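Local coordinates for proteasome assembly chaperone family protein (Thermoplasma acidophilum, PDB 3GAA) that is of unknown function but may act as a proteasome assembly chaperone, at the interface of chains A and B and the interface of chains A and C. Sequence-based numbering; all coordinates share one arbitrary frame. Chains: chain A/B/C, uncharacterized protein Ta1441.

Contact 1: the interface of chains A and B. Residues chain A 162-163; chain B 67-69, 232-233, 237.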
loop_
_atom_site.group_PDB
_atom_site.type_symbol
_atom_site.label_atom_id
_atom_site.label_comp_id
_atom_site.label_asym_id
_atom_site.label_seq_id
_atom_site.Cartn_x
_atom_site.Cartn_y
_atom_site.Cartn_z
ATOM N N ALA A 162 18.892 3.069 -39.109
ATOM C CA ALA A 162 19.303 4.051 -38.157
ATOM C C ALA A 162 18.630 3.688 -36.855
ATOM O O ALA A 162 19.209 3.874 -35.824
ATOM C CB ALA A 162 18.926 5.459 -38.634
ATOM N N ILE A 163 17.423 3.132 -36.913
ATOM C CA ILE A 163 16.716 2.753 -35.718
ATOM C C ILE A 163 16.181 1.315 -35.817
ATOM O O ILE A 163 16.020 0.798 -36.904
ATOM C CB ILE A 163 15.599 3.784 -35.388
ATOM C CG1 ILE A 163 14.577 3.859 -36.486
ATOM C CG2 ILE A 163 16.185 5.232 -35.154
ATOM C CD1 ILE A 163 13.240 3.867 -35.908
ATOM N N VAL B 67 12.745 2.199 -28.909
ATOM C CA VAL B 67 13.382 2.002 -30.152
ATOM C C VAL B 67 14.865 2.133 -29.869
ATOM O O VAL B 67 15.255 2.962 -29.086
ATOM C CB VAL B 67 12.835 3.087 -31.076
ATOM C CG1 VAL B 67 13.925 3.968 -31.603
ATOM C CG2 VAL B 67 11.973 2.464 -32.167
ATOM N N ALA B 68 15.705 1.298 -30.465
ATOM C CA ALA B 68 17.162 1.382 -30.231
ATOM C C ALA B 68 17.790 2.121 -31.404
ATOM O O ALA B 68 17.289 2.019 -32.517
ATOM C CB ALA B 68 17.741 0.027 -30.094
ATOM N N VAL B 69 18.859 2.877 -31.174
ATOM C CA VAL B 69 19.461 3.582 -32.284
ATOM C C VAL B 69 20.755 2.924 -32.764
ATOM O O VAL B 69 21.624 2.613 -31.977
ATOM C CB VAL B 69 19.583 5.126 -32.063
ATOM C CG1 VAL B 69 18.858 5.600 -30.809
ATOM C CG2 VAL B 69 21.000 5.599 -32.147
ATOM N N LYS B 232 19.231 10.539 -41.124
ATOM C CA LYS B 232 18.834 9.165 -41.415
ATOM C C LYS B 232 17.779 8.720 -40.407
ATOM O O LYS B 232 16.737 8.172 -40.751
ATOM C CB LYS B 232 20.038 8.187 -41.410
ATOM C CG LYS B 232 21.133 8.509 -42.445
ATOM C CD LYS B 232 21.702 7.302 -43.273
ATOM C CE LYS B 232 23.066 6.801 -42.781
ATOM N NZ LYS B 232 24.220 7.696 -43.099
ATOM N N ILE B 233 18.038 9.005 -39.157
ATOM C CA ILE B 233 17.208 8.534 -38.089
ATOM C C ILE B 233 15.867 9.190 -37.951
ATOM O O ILE B 233 14.888 8.499 -37.792
ATOM C CB ILE B 233 17.968 8.680 -36.756
ATOM C CG1 ILE B 233 19.212 7.789 -36.752
ATOM C CG2 ILE B 233 17.059 8.340 -35.585
ATOM C CD1 ILE B 233 20.153 8.064 -35.600
ATOM N N TYR B 237 12.486 7.315 -38.442
ATOM C CA TYR B 237 11.492 7.341 -37.384
ATOM C C TYR B 237 10.122 7.826 -37.871
ATOM O O TYR B 237 9.109 7.361 -37.394
ATOM C CB TYR B 237 11.980 8.174 -36.182
ATOM C CG TYR B 237 11.029 8.132 -34.993
ATOM C CD1 TYR B 237 10.840 6.956 -34.265
ATOM C CD2 TYR B 237 10.281 9.243 -34.628
ATOM C CE1 TYR B 237 9.967 6.899 -33.181
ATOM C CE2 TYR B 237 9.404 9.181 -33.542
ATOM C CZ TYR B 237 9.258 7.998 -32.845
ATOM O OH TYR B 237 8.394 7.927 -31.819
#
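A:Ile163 reaches across to chain B as a branched hydrocarbon side chain set between the short strand 68-69 and the long C-terminal helix 219-244 of that chain. Its CB lies beside the strand, 3.8 Å from the backbone carbonyl O of B:Ala68, and faces the methyl CG1 of B:Val67 at 4.1 Å. At CB the side chain forks. The branch methyl CG2 turns towards the helix and meets the corresponding branch methyl, CG2 of B:Ile233, at 3.3 Å. The other branch starts with CG1 held between the backbone N and the carbonyl carbon (chi1 61°), which carries the terminal methyl CD1 onward. There CD1 touches CG2 of B:Val67 at 4.2 Å, and on its helix side it stands equally far from CA of B:Tyr237. Beta-branched residues suit A:Ile163, B:Val67 and B:Ile233, because their branches start at CB, close to the backbone, and pack without a long flexible chain. A valine here, lacking CD1, would probably open a gap between B:Val67 CG2 and the backbone of B:Tyr237.

Next to it, the CB of A:Ala162 lies beside B:Ile233, at a modelled spacing too short to interpret, and 4.0 Å from CB of B:Lys232, the hydrocarbon root of that lysine. A small residue fits this position, where the helix surface comes close to the chain A backbone. The backbones also meet: A:Ile163 forms an antiparallel beta bridge with B:Val69, which ties the edge of strand 163-164 to strand 68-69.

Helix 219-244 lies within a predicted coiled-coil segment. The patch joins a strand edge and a C-terminal helix of one copy to a neighbouring copy, and may help hold subunits together in the deposited ten-copy assembly, although the structure alone does not show that this assembly forms in the cell.

Contact 2: the interface of chains A and C. Residues chain A 57-59, 81, 109-110, 113; chain C 7, 9.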
loop_
_atom_site.group_PDB
_atom_site.type_symbol
_atom_site.label_atom_id
_atom_site.label_comp_id
_atom_site.label_asym_id
_atom_site.label_seq_id
_atom_site.Cartn_x
_atom_site.Cartn_y
_atom_site.Cartn_z
ATOM N N ALA A 57 7.963 -21.807 -19.054
ATOM C CA ALA A 57 7.302 -20.581 -18.601
ATOM C C ALA A 57 6.315 -20.087 -19.662
ATOM O O ALA A 57 6.440 -20.401 -20.841
ATOM C CB ALA A 57 8.345 -19.512 -18.302
ATOM N N HIS A 58 5.298 -19.356 -19.231
ATOM C CA HIS A 58 4.444 -18.594 -20.160
ATOM C C HIS A 58 4.596 -17.151 -19.752
ATOM O O HIS A 58 4.843 -16.896 -18.589
ATOM C CB HIS A 58 2.968 -18.931 -20.008
ATOM C CG HIS A 58 2.603 -20.316 -20.404
ATOM N ND1 HIS A 58 2.134 -20.626 -21.663
ATOM C CD2 HIS A 58 2.580 -21.469 -19.699
ATOM C CE1 HIS A 58 1.872 -21.918 -21.730
ATOM N NE2 HIS A 58 2.124 -22.454 -20.548
ATOM N N LEU A 59 4.425 -16.236 -20.708
ATOM C CA LEU A 59 4.350 -14.808 -20.440
ATOM C C LEU A 59 2.876 -14.418 -20.558
ATOM O O LEU A 59 2.263 -14.464 -21.622
ATOM C CB LEU A 59 5.255 -14.022 -21.379
ATOM C CG LEU A 59 5.541 -12.561 -21.026
ATOM C CD1 LEU A 59 6.856 -12.095 -21.624
ATOM C CD2 LEU A 59 4.464 -11.626 -21.531
ATOM N N ILE A 81 8.060 -19.965 -23.306
ATOM C CA ILE A 81 9.483 -19.924 -23.106
ATOM C C ILE A 81 9.968 -21.317 -22.825
ATOM O O ILE A 81 9.417 -21.991 -21.995
ATOM C CB ILE A 81 9.865 -18.983 -21.964
ATOM C CG1 ILE A 81 9.230 -17.600 -22.231
ATOM C CG2 ILE A 81 11.390 -18.942 -21.797
ATOM C CD1 ILE A 81 9.563 -16.604 -21.220
ATOM N N THR A 109 8.525 -6.978 -19.157
ATOM C CA THR A 109 8.199 -8.166 -18.428
ATOM C C THR A 109 9.190 -9.280 -18.776
ATOM O O THR A 109 9.827 -9.891 -17.905
ATOM C CB THR A 109 6.773 -8.598 -18.810
ATOM O OG1 THR A 109 5.839 -7.607 -18.349
ATOM C CG2 THR A 109 6.415 -9.963 -18.235
ATOM N N LEU A 110 9.322 -9.552 -20.063
ATOM C CA LEU A 110 10.288 -10.537 -20.534
ATOM C C LEU A 110 11.684 -10.296 -19.994
ATOM O O LEU A 110 12.326 -11.232 -19.492
ATOM C CB LEU A 110 10.355 -10.565 -22.058
ATOM C CG LEU A 110 11.088 -11.758 -22.645
ATOM C CD1 LEU A 110 10.417 -13.089 -22.256
ATOM C CD2 LEU A 110 11.104 -11.562 -24.108
ATOM N N TRP A 113 12.215 -11.276 -16.278
ATOM C CA TRP A 113 12.355 -12.689 -15.994
ATOM C C TRP A 113 13.705 -13.181 -16.467
ATOM O O TRP A 113 14.328 -13.967 -15.812
ATOM C CB TRP A 113 11.250 -13.431 -16.722
ATOM C CG TRP A 113 11.185 -14.859 -16.485
ATOM C CD1 TRP A 113 10.419 -15.457 -15.599
ATOM C CD2 TRP A 113 11.873 -15.897 -17.216
ATOM N NE1 TRP A 113 10.577 -16.823 -15.685
ATOM C CE2 TRP A 113 11.486 -17.117 -16.658
ATOM C CE3 TRP A 113 12.785 -15.902 -18.279
ATOM C CZ2 TRP A 113 11.965 -18.344 -17.105
ATOM C CZ3 TRP A 113 13.268 -17.142 -18.734
ATOM C CH2 TRP A 113 12.849 -18.343 -18.131
ATOM N N VAL C 7 5.786 -13.045 -16.059
ATOM C CA VAL C 7 6.245 -14.344 -16.544
ATOM C C VAL C 7 5.931 -15.430 -15.506
ATOM O O VAL C 7 5.783 -15.171 -14.329
ATOM C CB VAL C 7 7.745 -14.341 -16.842
ATOM C CG1 VAL C 7 8.242 -15.754 -17.250
ATOM C CG2 VAL C 7 8.068 -13.291 -17.906
ATOM N N LYS C 9 6.035 -19.680 -14.404
ATOM C CA LYS C 9 6.717 -20.932 -14.569
ATOM C C LYS C 9 5.910 -22.149 -14.267
ATOM O O LYS C 9 5.153 -22.172 -13.339
ATOM C CB LYS C 9 7.885 -20.923 -13.639
ATOM C CG LYS C 9 8.217 -19.553 -13.214
ATOM C CD LYS C 9 9.475 -19.220 -13.874
ATOM C CE LYS C 9 9.905 -20.438 -14.623
ATOM N NZ LYS C 9 11.176 -21.007 -14.116
#
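C:Val7 inserts its two methyl groups between strand 54-60 and helix 103-117 of chain A, where A:Trp113 forms one wall of the pocket. Backbone pairing sets the register: the N-terminal strand 6-9 of chain C runs antiparallel to strand 54-60, with beta bridges joining A:Leu59 to C:Val7 and A:Ala57 to C:Lys9. In the deposited assembly this added edge strand holds an N-terminal arm on another copy while C:Val7 points into the pocket; the exchange may or may not be biological.

The aromatic contact comes next. Methyl CG1 of C:Val7 sits over the face of the five-membered ring of A:Trp113 in a CH-pi contact, the valine side chain roughly perpendicular to that of the tryptophan, though the modelled spacing is too short to be taken literally. CG1 stands anti to the backbone N of C:Val7 (chi1 176°), which turns it to this ring and to A:Ala57, while CG2 faces A:Thr109, A:Leu59 and the CB of the tryptophan. Tryptophan suits the place because its broad, flat surface can receive a methyl over the face and still offer an edge to a second residue.

Aliphatic packing completes the pocket. CG2 of C:Val7 meets the methyl CG2 of A:Thr109 at 3.7 Å, the two side chains lying antiparallel, side by side, and touches the branch carbon CG of A:Leu59 at 4.1 Å. On the strand side, CB of A:Ala57 lies 3.9 Å from CG1 of C:Val7, so this methyl touches the alanine roughly at right angles to its contact with the indole. The small alanine lets the valine come close to the sheet. Most of the surface hidden in the patch belongs to C:Val7, as expected of a plug.

C:Lys9 contributes mainly through its hydrocarbon chain. Its CD lies in the ring plane at the edge of A:Trp113, and the next carbon, CE, is 3.8 Å from CZ2 of the six-membered ring.

Contact 1 and contact 2 use different surfaces of chain A, with the centres of their C-alpha atoms about 28 Å apart, and share no residue or secondary-structure element. Chain A can therefore meet chain B and chain C at once. Both combine antiparallel beta pairing with apolar packing beside a helix, but the interfaces differ in symmetry. The one holding contact 2 is two-fold, so the N-terminal strand of chain A occupies the matching pocket of chain C; the one holding contact 1 is not an exact two-fold. Together they could link reciprocal pairs into the larger deposited assembly, whose biological relevance the structure alone does not show.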